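Local structure of glycoside Hydrolase (Bacteroides uniformis, 5T9X) at residues P103-I107 / K131-V135; L120-T124 / I300-E304; S173-V179 / I192-S198; H207-G211 / W308-L314; D213-L217 / S237-D241. The protein is a family 16 glycoside hydrolase of a human gut bacterium that probably cleaves agarose-type algal polysaccharides as part of an agarose-degrading pathway. All coordinates share one frame; numbering follows the deposited sequence.

Interaction 1: residues P103-I107 / K131-V135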
# COMPACT_ATOMS: atom_id res chain seq x y z
N PRO A 103 -11.62 -2.91 -6.72
CA PRO A 103 -12.82 -2.19 -6.27
C PRO A 103 -13.32 -1.19 -7.33
O PRO A 103 -12.58 -0.31 -7.76
CB PRO A 103 -12.33 -1.45 -5.03
CG PRO A 103 -10.86 -1.23 -5.24
CD PRO A 103 -10.37 -2.32 -6.16
N ALA A 104 -14.58 -1.31 -7.74
CA ALA A 104 -15.09 -0.55 -8.87
C ALA A 104 -15.02 0.97 -8.61
O ALA A 104 -15.37 1.41 -7.52
CB ALA A 104 -16.51 -1.00 -9.17
N PRO A 105 -14.59 1.78 -9.57
CA PRO A 105 -14.42 1.42 -10.97
C PRO A 105 -13.00 1.05 -11.41
O PRO A 105 -12.69 1.11 -12.60
CB PRO A 105 -14.87 2.70 -11.68
CG PRO A 105 -14.39 3.78 -10.80
CD PRO A 105 -14.58 3.24 -9.39
N THR A 106 -12.15 0.65 -10.46
CA THR A 106 -10.83 0.11 -10.75
C THR A 106 -10.90 -1.13 -11.60
O THR A 106 -11.74 -1.99 -11.37
CB THR A 106 -10.12 -0.26 -9.44
OG1 THR A 106 -10.15 0.88 -8.57
CG2 THR A 106 -8.68 -0.74 -9.67
N ILE A 107 -10.03 -1.22 -12.59
CA ILE A 107 -9.87 -2.44 -13.39
C ILE A 107 -8.36 -2.62 -13.58
O ILE A 107 -7.75 -1.96 -14.42
CB ILE A 107 -10.55 -2.33 -14.77
CG1 ILE A 107 -12.05 -2.03 -14.63
CG2 ILE A 107 -10.35 -3.62 -15.58
CD1 ILE A 107 -12.67 -1.62 -15.96
N LYS A 131 -15.20 -0.05 -20.71
CA LYS A 131 -16.50 -0.49 -20.24
C LYS A 131 -17.06 0.33 -19.08
O LYS A 131 -16.35 1.06 -18.40
CB LYS A 131 -16.47 -1.98 -19.87
CG LYS A 131 -15.69 -2.35 -18.62
CD LYS A 131 -15.43 -3.86 -18.56
CE LYS A 131 -15.39 -4.34 -17.11
NZ LYS A 131 -14.88 -5.72 -16.89
N ILE A 132 -18.35 0.19 -18.87
CA ILE A 132 -19.05 0.86 -17.79
C ILE A 132 -19.16 -0.16 -16.68
O ILE A 132 -19.40 -1.35 -16.94
CB ILE A 132 -20.46 1.33 -18.25
CG1 ILE A 132 -20.36 2.16 -19.54
CG2 ILE A 132 -21.16 2.18 -17.18
CD1 ILE A 132 -21.70 2.57 -20.12
N VAL A 133 -18.96 0.29 -15.44
CA VAL A 133 -19.13 -0.57 -14.26
C VAL A 133 -20.08 0.09 -13.28
O VAL A 133 -20.17 1.31 -13.23
CB VAL A 133 -17.80 -0.89 -13.55
CG1 VAL A 133 -16.81 -1.49 -14.54
CG2 VAL A 133 -17.19 0.35 -12.94
N LYS A 134 -20.81 -0.74 -12.53
CA LYS A 134 -21.71 -0.27 -11.51
C LYS A 134 -20.91 -0.13 -10.22
O LYS A 134 -20.30 -1.08 -9.77
CB LYS A 134 -22.86 -1.27 -11.33
CG LYS A 134 -23.98 -0.86 -10.41
CD LYS A 134 -24.74 -2.09 -9.92
CE LYS A 134 -26.19 -1.82 -9.59
NZ LYS A 134 -26.93 -1.30 -10.80
N VAL A 135 -20.95 1.05 -9.62
CA VAL A 135 -20.20 1.35 -8.41
C VAL A 135 -21.17 1.50 -7.25
O VAL A 135 -22.19 2.16 -7.38
CB VAL A 135 -19.39 2.65 -8.57
CG1 VAL A 135 -18.65 2.99 -7.29
CG2 VAL A 135 -18.41 2.52 -9.72
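Pro-105 lays its CB against a methyl of Val-133, and the closest apolar approach of the contact runs from Pro-105 CB to Val-133 CG2 at 3.5 Å. This valine puts CG1 anti to its carbonyl carbon (chi1 -54°), which leaves CG2 on the side facing the proline. Val-135 is turned differently, with CG1 anti to the backbone N (chi1 178°). One of its methyls, CG1, therefore rests on the carbonyl oxygen Ala-104 O at 3.6 Å, while the other, CG2, lies 3.9 Å from Pro-105 CD, the two side chains meeting at a slant. Ala-104 points its single methyl between the two valines, with Ala-104 CB 4.0 Å from Val-135 CG2. Farther along, Ile-107 sends CD1 across the aliphatic part of Lys-131, reaching Lys-131 CE at 4.0 Å, where the contact opens toward solvent. No hydrogen bond joins 103-107 to 131-135 directly. Both are instead tied by backbone bonds to strand 140-154, Pro-105 and Ile-107 through Thr-147 and Val-133 through Met-144. What presents Ala-104 and Pro-105 to the valines is a tight bend: the peptide before Pro-105 is cis, and Thr-106 N donates to Pro-103 O at 2.9 Å, the geometry of a type VI beta turn leading into strand 106-108 of the mixed sheet.

Interaction 2: residues L120-T124 / I300-E304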
# COMPACT_ATOMS: atom_id res chain seq x y z
N LEU A 120 9.75 0.69 -9.62
CA LEU A 120 8.47 0.08 -9.96
C LEU A 120 7.53 1.23 -10.29
O LEU A 120 7.46 2.21 -9.57
CB LEU A 120 7.93 -0.70 -8.77
CG LEU A 120 6.56 -1.31 -8.94
CD1 LEU A 120 6.56 -2.31 -10.08
CD2 LEU A 120 6.13 -1.96 -7.64
N ARG A 121 6.83 1.11 -11.41
CA ARG A 121 5.98 2.17 -11.91
C ARG A 121 4.59 1.59 -12.17
O ARG A 121 4.46 0.58 -12.87
CB ARG A 121 6.55 2.77 -13.20
CG ARG A 121 8.03 3.20 -13.15
CD ARG A 121 8.57 3.58 -14.54
NE ARG A 121 7.71 4.62 -15.11
CZ ARG A 121 7.84 5.93 -14.93
NH1 ARG A 121 8.89 6.46 -14.24
NH2 ARG A 121 6.92 6.74 -15.47
N ILE A 122 3.57 2.23 -11.60
CA ILE A 122 2.20 1.82 -11.83
C ILE A 122 1.48 2.98 -12.47
O ILE A 122 1.35 4.01 -11.86
CB ILE A 122 1.51 1.45 -10.52
CG1 ILE A 122 2.29 0.34 -9.86
CG2 ILE A 122 0.06 1.00 -10.76
CD1 ILE A 122 1.63 -0.18 -8.61
N GLU A 123 1.01 2.80 -13.71
CA GLU A 123 0.29 3.87 -14.40
C GLU A 123 -1.24 3.76 -14.32
O GLU A 123 -1.79 2.74 -13.94
CB GLU A 123 0.79 4.07 -15.86
CG GLU A 123 0.57 2.98 -16.91
CD GLU A 123 0.73 3.50 -18.37
OE1 GLU A 123 1.49 4.49 -18.57
OE2 GLU A 123 0.10 2.93 -19.31
N THR A 124 -1.90 4.86 -14.65
CA THR A 124 -3.34 4.94 -14.75
C THR A 124 -3.78 5.54 -16.09
O THR A 124 -3.26 6.55 -16.50
CB THR A 124 -3.87 5.79 -13.61
OG1 THR A 124 -3.42 5.20 -12.39
CG2 THR A 124 -5.37 5.85 -13.59
N ILE A 300 1.42 -6.42 -1.30
CA ILE A 300 0.73 -5.88 -2.45
C ILE A 300 1.09 -4.40 -2.65
O ILE A 300 1.16 -3.63 -1.70
CB ILE A 300 -0.80 -6.06 -2.32
CG1 ILE A 300 -1.13 -7.53 -2.03
CG2 ILE A 300 -1.54 -5.65 -3.61
CD1 ILE A 300 -2.60 -7.77 -1.83
N ILE A 301 1.35 -4.03 -3.90
CA ILE A 301 1.61 -2.67 -4.25
C ILE A 301 0.65 -2.37 -5.38
O ILE A 301 0.65 -3.11 -6.38
CB ILE A 301 3.07 -2.49 -4.76
CG1 ILE A 301 4.08 -3.00 -3.73
CG2 ILE A 301 3.36 -1.02 -5.06
CD1 ILE A 301 5.51 -3.07 -4.22
N ASN A 302 -0.16 -1.32 -5.25
CA ASN A 302 -1.07 -0.97 -6.35
C ASN A 302 -1.52 0.47 -6.39
O ASN A 302 -1.18 1.27 -5.51
CB ASN A 302 -2.28 -1.91 -6.31
CG ASN A 302 -3.22 -1.65 -5.12
OD1 ASN A 302 -3.29 -0.57 -4.59
ND2 ASN A 302 -4.00 -2.66 -4.77
N MET A 303 -2.32 0.80 -7.39
CA MET A 303 -3.25 1.92 -7.25
C MET A 303 -4.70 1.46 -7.36
O MET A 303 -5.00 0.43 -7.96
CB MET A 303 -2.96 3.01 -8.26
CG MET A 303 -1.55 3.58 -8.27
SD MET A 303 -1.27 4.75 -9.65
CE MET A 303 -2.05 6.19 -8.95
N GLU A 304 -5.60 2.24 -6.77
CA GLU A 304 -7.03 1.94 -6.73
C GLU A 304 -7.82 3.23 -6.97
O GLU A 304 -7.50 4.26 -6.39
CB GLU A 304 -7.44 1.36 -5.36
CG GLU A 304 -6.85 0.00 -5.03
CD GLU A 304 -7.17 -0.54 -3.63
OE1 GLU A 304 -7.90 0.13 -2.84
OE2 GLU A 304 -6.65 -1.66 -3.30
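Ile-122 and Asn-302 mark the level at which strands 119-122 and 298-304 draw together, with CA atoms 7.0 Å apart and the axes of the short segments passing at 8.1 Å. The strands run the same general way at -28° and share no hydrogen bond, as expected of aligned packing between the two layers of a beta sandwich. Side chains fill the space, some of them resting on the backbone opposite. Leu-120 and Ile-301 meet tip to tip, Leu-120 CD2 lying 3.6 Å from Ile-301 CD1. Ile-122 works with both branches: CD1 presses on the backbone, 3.6 Å from Asn-302 CA, whereas CG2, anti to its own backbone N, lies 3.9 Å from Met-303 CG, the two side chains running in opposite senses. A bend at chi3 (79°) turns the end of Met-303 so that SD sits 3.5 Å from both Ile-122 O and Thr-124 OG1. An alanine in place of Ile-122 is likely to open a gap over Asn-302 and leave Met-303 looser against this layer. Around the contact, strand 119-122 is paired with 113-116 and 329-341, and strand 298-304 with 140-154 and 176-182; Thr-149 of strand 140-154 touches Ile-122 and Met-303 and hydrogen-bonds Thr-124 OG1.

Interaction 3: residues S173-V179 / I192-S198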
# COMPACT_ATOMS: atom_id res chain seq x y z
N SER A 173 -2.54 12.41 -7.73
CA SER A 173 -3.72 11.82 -8.32
C SER A 173 -4.81 11.65 -7.27
O SER A 173 -4.54 11.50 -6.07
CB SER A 173 -3.35 10.46 -8.87
OG SER A 173 -4.39 9.95 -9.68
N THR A 174 -6.07 11.68 -7.70
CA THR A 174 -7.14 11.30 -6.77
C THR A 174 -7.18 9.77 -6.53
O THR A 174 -7.81 9.30 -5.60
CB THR A 174 -8.50 11.81 -7.25
OG1 THR A 174 -8.77 11.30 -8.57
CG2 THR A 174 -8.50 13.32 -7.28
N MET A 175 -6.51 9.01 -7.37
CA MET A 175 -6.28 7.58 -7.13
C MET A 175 -5.55 7.35 -5.82
O MET A 175 -4.69 8.14 -5.43
CB MET A 175 -5.40 6.99 -8.23
CG MET A 175 -5.95 7.07 -9.66
SD MET A 175 -7.30 5.91 -9.89
CE MET A 175 -6.38 4.37 -10.05
N ALA A 176 -5.86 6.24 -5.16
CA ALA A 176 -5.08 5.77 -4.02
C ALA A 176 -3.76 5.20 -4.52
O ALA A 176 -3.74 4.50 -5.52
CB ALA A 176 -5.85 4.71 -3.26
N SER A 177 -2.67 5.54 -3.83
CA SER A 177 -1.37 4.87 -3.98
C SER A 177 -1.17 3.98 -2.74
O SER A 177 -1.29 4.48 -1.61
CB SER A 177 -0.25 5.90 -4.05
OG SER A 177 -0.46 6.84 -5.10
N ASP A 178 -0.93 2.68 -2.95
CA ASP A 178 -1.00 1.69 -1.86
C ASP A 178 0.16 0.71 -1.82
O ASP A 178 0.51 0.10 -2.85
CB ASP A 178 -2.25 0.80 -1.98
CG ASP A 178 -3.57 1.58 -1.93
OD1 ASP A 178 -3.84 2.33 -0.94
OD2 ASP A 178 -4.36 1.42 -2.88
N VAL A 179 0.68 0.52 -0.61
CA VAL A 179 1.60 -0.58 -0.28
C VAL A 179 1.04 -1.28 0.94
O VAL A 179 0.85 -0.64 1.96
CB VAL A 179 3.02 -0.06 0.02
CG1 VAL A 179 3.97 -1.21 0.35
CG2 VAL A 179 3.55 0.70 -1.17
N ILE A 192 0.58 -0.41 4.95
CA ILE A 192 1.78 0.37 5.16
C ILE A 192 1.59 1.81 4.65
O ILE A 192 1.76 2.78 5.38
CB ILE A 192 2.99 -0.34 4.56
CG1 ILE A 192 3.12 -1.72 5.21
CG2 ILE A 192 4.26 0.46 4.82
CD1 ILE A 192 4.15 -2.63 4.60
N ILE A 193 1.22 1.93 3.40
CA ILE A 193 0.89 3.19 2.79
C ILE A 193 -0.49 3.06 2.17
O ILE A 193 -0.72 2.19 1.32
CB ILE A 193 1.87 3.57 1.66
CG1 ILE A 193 3.30 3.68 2.19
CG2 ILE A 193 1.46 4.91 1.05
CD1 ILE A 193 4.36 4.06 1.17
N GLU A 194 -1.40 3.93 2.58
CA GLU A 194 -2.59 4.24 1.78
C GLU A 194 -2.69 5.77 1.76
O GLU A 194 -2.72 6.41 2.81
CB GLU A 194 -3.83 3.56 2.36
CG GLU A 194 -5.13 3.89 1.65
CD GLU A 194 -6.31 3.06 2.15
OE1 GLU A 194 -6.53 3.02 3.39
OE2 GLU A 194 -7.03 2.50 1.30
N ALA A 195 -2.63 6.36 0.57
CA ALA A 195 -2.53 7.81 0.44
C ALA A 195 -3.17 8.31 -0.85
O ALA A 195 -3.22 7.60 -1.86
CB ALA A 195 -1.08 8.26 0.53
N TYR A 196 -3.68 9.54 -0.77
CA TYR A 196 -4.26 10.25 -1.91
C TYR A 196 -3.43 11.52 -2.07
O TYR A 196 -3.37 12.34 -1.15
CB TYR A 196 -5.73 10.57 -1.63
CG TYR A 196 -6.45 9.37 -1.09
CD1 TYR A 196 -6.96 8.41 -1.95
CD2 TYR A 196 -6.55 9.15 0.27
CE1 TYR A 196 -7.60 7.28 -1.48
CE2 TYR A 196 -7.18 8.01 0.75
CZ TYR A 196 -7.71 7.08 -0.13
OH TYR A 196 -8.34 5.93 0.32
N GLY A 197 -2.75 11.64 -3.20
CA GLY A 197 -1.82 12.74 -3.39
C GLY A 197 -2.30 14.03 -4.03
O GLY A 197 -1.60 15.04 -3.95
N SER A 198 -3.47 14.01 -4.66
CA SER A 198 -3.97 15.20 -5.38
C SER A 198 -4.49 16.28 -4.44
O SER A 198 -4.91 15.98 -3.32
CB SER A 198 -5.07 14.81 -6.37
OG SER A 198 -5.78 15.93 -6.79
O HOH W 1 -2.19 8.86 -4.93
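Val-179 and Ile-193 cross on the buried face of a beta hairpin, Val-179 CB lying 4.1 Å from Ile-193 CB, and here the hairpin carries a classic beta bulge: Ile-192 and Ile-193 both face Val-179. The oxygen Val-179 O accepts from two amides, Ile-192 N and Ile-193 N, each at 3.0 Å and each in the carbonyl plane. Many family 16 glycosidases carry a bulged E-x-D-x-x-E motif, and Ile-192, Ile-193 and Glu-194 are consistent with its last three positions. The same face continues with Ser-177 and Ala-195, a hydrogen-bonded pair, and packs toward Phe-329 and Val-254 of the other layer. On the opposite face, Asp-178 and Glu-194 form a non-hydrogen-bonded pair and point the same way. Their carboxylate planes stand 66° apart, and Asp-178 OD1 lies 3.3 Å from Glu-194 CG, beside the aliphatic stem. The extended glutamate, its CG anti to the backbone N (chi1 177°), carries its carboxylate out to His-216 and Gln-306, near a bound imidazole. Beyond the paired strands Tyr-196 brings CE1 to 3.6 Å from Ala-176 CB, while its hydroxyl bonds Gln-306. At the outer end the chains are still joined, though less regularly: Ser-198 N donates to Ser-173 O over 3.1 Å, from well above the carbonyl plane.

Interaction 4: residues H207-G211 / W308-L314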
# COMPACT_ATOMS: atom_id res chain seq x y z
N HIS A 207 -19.22 15.53 1.55
CA HIS A 207 -18.04 15.22 2.37
C HIS A 207 -16.82 16.15 2.12
O HIS A 207 -16.60 16.68 1.01
CB HIS A 207 -17.61 13.74 2.13
CG HIS A 207 -18.59 12.70 2.59
ND1 HIS A 207 -18.69 12.29 3.91
CD2 HIS A 207 -19.47 11.94 1.90
CE1 HIS A 207 -19.61 11.34 4.01
NE2 HIS A 207 -20.11 11.11 2.80
N LYS A 208 -16.02 16.35 3.17
CA LYS A 208 -14.59 16.64 3.03
C LYS A 208 -13.86 15.27 3.07
O LYS A 208 -14.30 14.34 3.76
CB LYS A 208 -14.11 17.58 4.15
N PHE A 209 -12.81 15.13 2.26
CA PHE A 209 -11.96 13.93 2.30
C PHE A 209 -10.55 14.27 2.81
O PHE A 209 -10.11 15.41 2.76
CB PHE A 209 -11.88 13.29 0.92
CG PHE A 209 -13.16 12.65 0.48
CD1 PHE A 209 -13.35 11.28 0.60
CD2 PHE A 209 -14.20 13.42 -0.05
CE1 PHE A 209 -14.55 10.69 0.20
CE2 PHE A 209 -15.39 12.84 -0.46
CZ PHE A 209 -15.57 11.47 -0.34
N TYR A 210 -9.87 13.26 3.33
CA TYR A 210 -8.49 13.43 3.80
C TYR A 210 -7.58 13.74 2.60
O TYR A 210 -7.69 13.14 1.52
CB TYR A 210 -8.00 12.20 4.60
CG TYR A 210 -8.56 12.10 6.04
CD1 TYR A 210 -8.13 12.99 7.03
CD2 TYR A 210 -9.47 11.13 6.40
CE1 TYR A 210 -8.61 12.90 8.34
CE2 TYR A 210 -9.96 11.04 7.70
CZ TYR A 210 -9.53 11.92 8.67
OH TYR A 210 -10.03 11.85 9.97
N GLY A 211 -6.69 14.71 2.82
CA GLY A 211 -5.91 15.33 1.74
C GLY A 211 -4.48 14.84 1.61
O GLY A 211 -4.09 13.85 2.22
N TRP A 308 -15.95 4.23 -2.61
CA TRP A 308 -16.48 5.28 -1.73
C TRP A 308 -16.04 6.70 -2.11
O TRP A 308 -16.76 7.69 -1.87
CB TRP A 308 -16.11 4.98 -0.28
CG TRP A 308 -14.61 4.87 0.00
CD1 TRP A 308 -13.78 3.80 -0.28
CD2 TRP A 308 -13.79 5.86 0.64
NE1 TRP A 308 -12.49 4.09 0.14
CE2 TRP A 308 -12.47 5.34 0.70
CE3 TRP A 308 -14.04 7.14 1.18
CZ2 TRP A 308 -11.39 6.06 1.27
CZ3 TRP A 308 -12.95 7.88 1.74
CH2 TRP A 308 -11.65 7.33 1.77
N ARG A 309 -14.86 6.81 -2.71
CA ARG A 309 -14.39 8.08 -3.25
C ARG A 309 -14.94 8.33 -4.64
O ARG A 309 -15.29 9.47 -4.97
CB ARG A 309 -12.88 8.11 -3.28
CG ARG A 309 -12.31 8.41 -1.92
CD ARG A 309 -10.84 8.09 -1.86
NE ARG A 309 -10.09 8.88 -2.84
CZ ARG A 309 -9.66 10.12 -2.66
NH1 ARG A 309 -9.90 10.79 -1.53
NH2 ARG A 309 -8.97 10.71 -3.64
N ALA A 310 -14.98 7.30 -5.46
CA ALA A 310 -15.43 7.46 -6.84
C ALA A 310 -16.91 7.84 -6.91
O ALA A 310 -17.34 8.66 -7.72
CB ALA A 310 -15.17 6.21 -7.66
N ILE A 311 -17.69 7.27 -6.03
CA ILE A 311 -19.10 7.56 -6.01
C ILE A 311 -19.43 9.01 -5.61
O ILE A 311 -20.50 9.49 -5.93
CB ILE A 311 -19.83 6.53 -5.13
CG1 ILE A 311 -21.25 6.36 -5.62
CG2 ILE A 311 -19.73 6.92 -3.67
CD1 ILE A 311 -21.88 5.12 -5.06
N SER A 312 -18.50 9.68 -4.94
CA SER A 312 -18.65 11.07 -4.55
C SER A 312 -17.89 12.06 -5.45
O SER A 312 -17.73 13.23 -5.09
CB SER A 312 -18.23 11.23 -3.08
OG SER A 312 -18.93 10.29 -2.26
N GLY A 313 -17.45 11.63 -6.63
CA GLY A 313 -16.83 12.52 -7.60
C GLY A 313 -15.30 12.59 -7.60
O GLY A 313 -14.72 13.45 -8.28
N LEU A 314 -14.61 11.70 -6.87
CA LEU A 314 -13.14 11.74 -6.83
C LEU A 314 -12.45 10.72 -7.75
O LEU A 314 -11.26 10.46 -7.60
CB LEU A 314 -12.63 11.65 -5.38
CG LEU A 314 -12.93 12.97 -4.66
CD1 LEU A 314 -13.11 12.76 -3.18
CD2 LEU A 314 -11.82 13.96 -4.90
O HOH W 2 -8.88 13.28 -1.02
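Phe-209 carries nearly the whole contact, its ring inserted among four side chains of 308-314. Over one face lies Leu-314, whose methyl CD1 stands 3.6 Å from the centroid of the Phe-209 ring and 19° off its normal, a CH-pi contact. At the ring edge comes Trp-308: Trp-308 CZ3 is 3.6 Å from Phe-209 CE1, the planes inclined at 33°. Arg-309 CG and Ser-312 CB complete the ring's surroundings, Ser-312 CB lying 3.8 Å from Phe-209 CZ. With an alanine in place of Phe-209, the Leu-314 methyl would probably lose its aromatic face and a gap would open between Trp-308 and Ser-312. Ser-312 and Leu-314 are placed by the way helix 307-310 ends. Its close is a Schellman motif, with Gly-313 at positive phi as C-prime, Leu-314 N bonded to Arg-309 O and Gly-313 N to Ala-310 O; the reversal brings Leu-314 back beside Arg-309, on the side where the phenylalanine enters. Arg-309 O also accepts from Ser-312 N, the two donors reaching it from opposite faces of its plane. The guanidinium of Arg-309 stands almost perpendicular to the Phe-209 ring. One water bridges the segments beside it, donating to Tyr-210 O at 2.8 Å and accepting from Arg-309 NH1 at 2.7 Å, in the guanidinium plane. Farther out, Arg-309 NH2 bonds Thr-174 O, and Arg-309 makes a cation-pi contact with Tyr-196.

Interaction 5: residues D213-L217 / S237-D241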
# COMPACT_ATOMS: atom_id res chain seq x y z
N ASP A 213 -1.69 15.95 2.69
CA ASP A 213 -0.86 16.01 3.90
C ASP A 213 -1.00 14.76 4.81
O ASP A 213 -0.39 14.72 5.90
CB ASP A 213 -1.19 17.29 4.70
CG ASP A 213 -2.62 17.30 5.27
OD1 ASP A 213 -3.58 16.74 4.64
OD2 ASP A 213 -2.81 17.92 6.34
N ARG A 214 -1.76 13.76 4.36
CA ARG A 214 -2.03 12.55 5.17
C ARG A 214 -1.55 11.28 4.52
O ARG A 214 -1.64 11.10 3.29
CB ARG A 214 -3.53 12.35 5.44
CG ARG A 214 -4.23 13.53 6.07
CD ARG A 214 -4.13 13.58 7.57
NE ARG A 214 -4.85 14.75 8.04
CZ ARG A 214 -5.44 14.89 9.23
NH1 ARG A 214 -5.39 13.92 10.15
NH2 ARG A 214 -6.08 16.02 9.51
N ILE A 215 -1.10 10.38 5.38
CA ILE A 215 -0.92 8.97 5.04
C ILE A 215 -1.81 8.18 6.01
O ILE A 215 -1.78 8.42 7.20
CB ILE A 215 0.53 8.52 5.22
CG1 ILE A 215 1.48 9.46 4.49
CG2 ILE A 215 0.71 7.09 4.69
CD1 ILE A 215 2.92 9.25 4.92
N HIS A 216 -2.60 7.26 5.47
CA HIS A 216 -3.40 6.33 6.28
C HIS A 216 -2.54 5.15 6.70
O HIS A 216 -2.09 4.39 5.86
CB HIS A 216 -4.59 5.83 5.47
CG HIS A 216 -5.65 5.16 6.29
ND1 HIS A 216 -6.39 4.11 5.82
CD2 HIS A 216 -6.09 5.39 7.55
CE1 HIS A 216 -7.25 3.71 6.75
NE2 HIS A 216 -7.08 4.48 7.81
N LEU A 217 -2.33 5.02 8.00
CA LEU A 217 -1.59 3.94 8.62
C LEU A 217 -2.60 3.07 9.37
O LEU A 217 -3.14 3.47 10.40
CB LEU A 217 -0.60 4.51 9.61
CG LEU A 217 0.34 5.57 9.09
CD1 LEU A 217 1.07 6.22 10.25
CD2 LEU A 217 1.35 5.00 8.09
N SER A 237 -4.62 7.42 13.05
CA SER A 237 -4.60 6.56 11.89
C SER A 237 -4.43 7.32 10.60
O SER A 237 -3.98 6.75 9.63
CB SER A 237 -5.85 5.68 11.83
OG SER A 237 -7.04 6.43 11.78
N TRP A 238 -4.82 8.60 10.58
CA TRP A 238 -4.53 9.46 9.42
C TRP A 238 -3.39 10.41 9.78
O TRP A 238 -3.63 11.48 10.33
CB TRP A 238 -5.78 10.19 8.93
CG TRP A 238 -6.77 9.28 8.29
CD1 TRP A 238 -7.72 8.57 8.93
CD2 TRP A 238 -6.87 8.95 6.91
NE1 TRP A 238 -8.44 7.83 8.03
CE2 TRP A 238 -7.94 8.03 6.78
CE3 TRP A 238 -6.17 9.33 5.77
CZ2 TRP A 238 -8.33 7.50 5.57
CZ3 TRP A 238 -6.56 8.81 4.56
CH2 TRP A 238 -7.64 7.90 4.46
N TYR A 239 -2.17 9.98 9.44
CA TYR A 239 -0.95 10.62 9.87
C TYR A 239 -0.66 11.90 9.12
O TYR A 239 -0.60 11.92 7.91
CB TYR A 239 0.26 9.68 9.73
CG TYR A 239 1.52 10.33 10.24
CD1 TYR A 239 1.65 10.64 11.59
CD2 TYR A 239 2.54 10.71 9.37
CE1 TYR A 239 2.77 11.30 12.08
CE2 TYR A 239 3.67 11.36 9.84
CZ TYR A 239 3.79 11.66 11.20
OH TYR A 239 4.91 12.29 11.70
N LYS A 240 -0.42 12.94 9.89
CA LYS A 240 -0.04 14.26 9.41
C LYS A 240 1.17 14.60 10.24
O LYS A 240 1.13 14.37 11.45
CB LYS A 240 -1.18 15.21 9.75
CG LYS A 240 -1.21 16.54 9.05
CD LYS A 240 -1.92 17.59 9.91
CE LYS A 240 -3.33 17.17 10.34
NZ LYS A 240 -3.96 17.90 11.48
N ASP A 241 2.26 15.09 9.65
CA ASP A 241 3.37 15.62 10.47
C ASP A 241 3.18 17.10 10.83
O ASP A 241 2.31 17.80 10.27
CB ASP A 241 4.79 15.31 9.92
CG ASP A 241 5.20 16.13 8.67
OD1 ASP A 241 4.45 17.03 8.17
OD2 ASP A 241 6.32 15.80 8.17
O HOH W 3 1.94 16.03 6.58
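Ile-215 and Tyr-239 form a hydrogen-bonded antiparallel pair, Tyr-239 N donating to Ile-215 O at 2.8 Å and Ile-215 N returning to Tyr-239 O, with Leu-217 N to Ser-237 O continuing the ladder. One residue on, His-216 and Trp-238 are a non-hydrogen-bonded pair whose rings lie in an offset stack, the His-216 and six-membered Trp-238 centroids 4.1 Å apart and the planes at 15°. His-216 CB also lies over the tryptophan face, in a CH-pi contact. The histidine CG is anti to the backbone N (chi1 -165°), laying the ring across Trp-238 while ND1 bonds Glu-194 of the neighbouring strand. Tyr-210 stacks on the opposite face of the tryptophan, which is thus sandwiched between two rings. These segments are the open end of the hairpin of strands 215-224 and 227-239, at the margin of the mixed sheet. Arg-214, bent at chi2, curls back so that NH1 donates to Trp-238 O at 3.0 Å, near the guanidinium plane. Lys-240 CE lies over a face of that guanidinium, bringing two like charges near each other. On the face that carries Ile-215 and Tyr-239, Tyr-239 CB lies 3.6 Å from Leu-217 CD1.

How the interactions relate
Interactions 2 and 3 form the buried middle: the first packs layer on layer mainly through apolar side chains, with no hydrogen bond across, the second joins neighbouring strands by backbone bonds, and they adjoin through neighbouring strands 298-304 and 176-182, where Asn-302 N probably bonds Asp-178 O. Interaction 5 repeats the ladder chemistry of interaction 3 at the next hairpin of the same sheet, toward its margin, with charged residues and aromatic stacking near solvent; Glu-194 and His-216 link the two. Interactions 1 and 4 lie toward the periphery, partly buried and without direct hydrogen bonds between their segments, though a water bridges those of interaction 4. They touch at Pro-105 and Ala-310. Thr-174 and Tyr-196 connect interaction 4 inward to interaction 3.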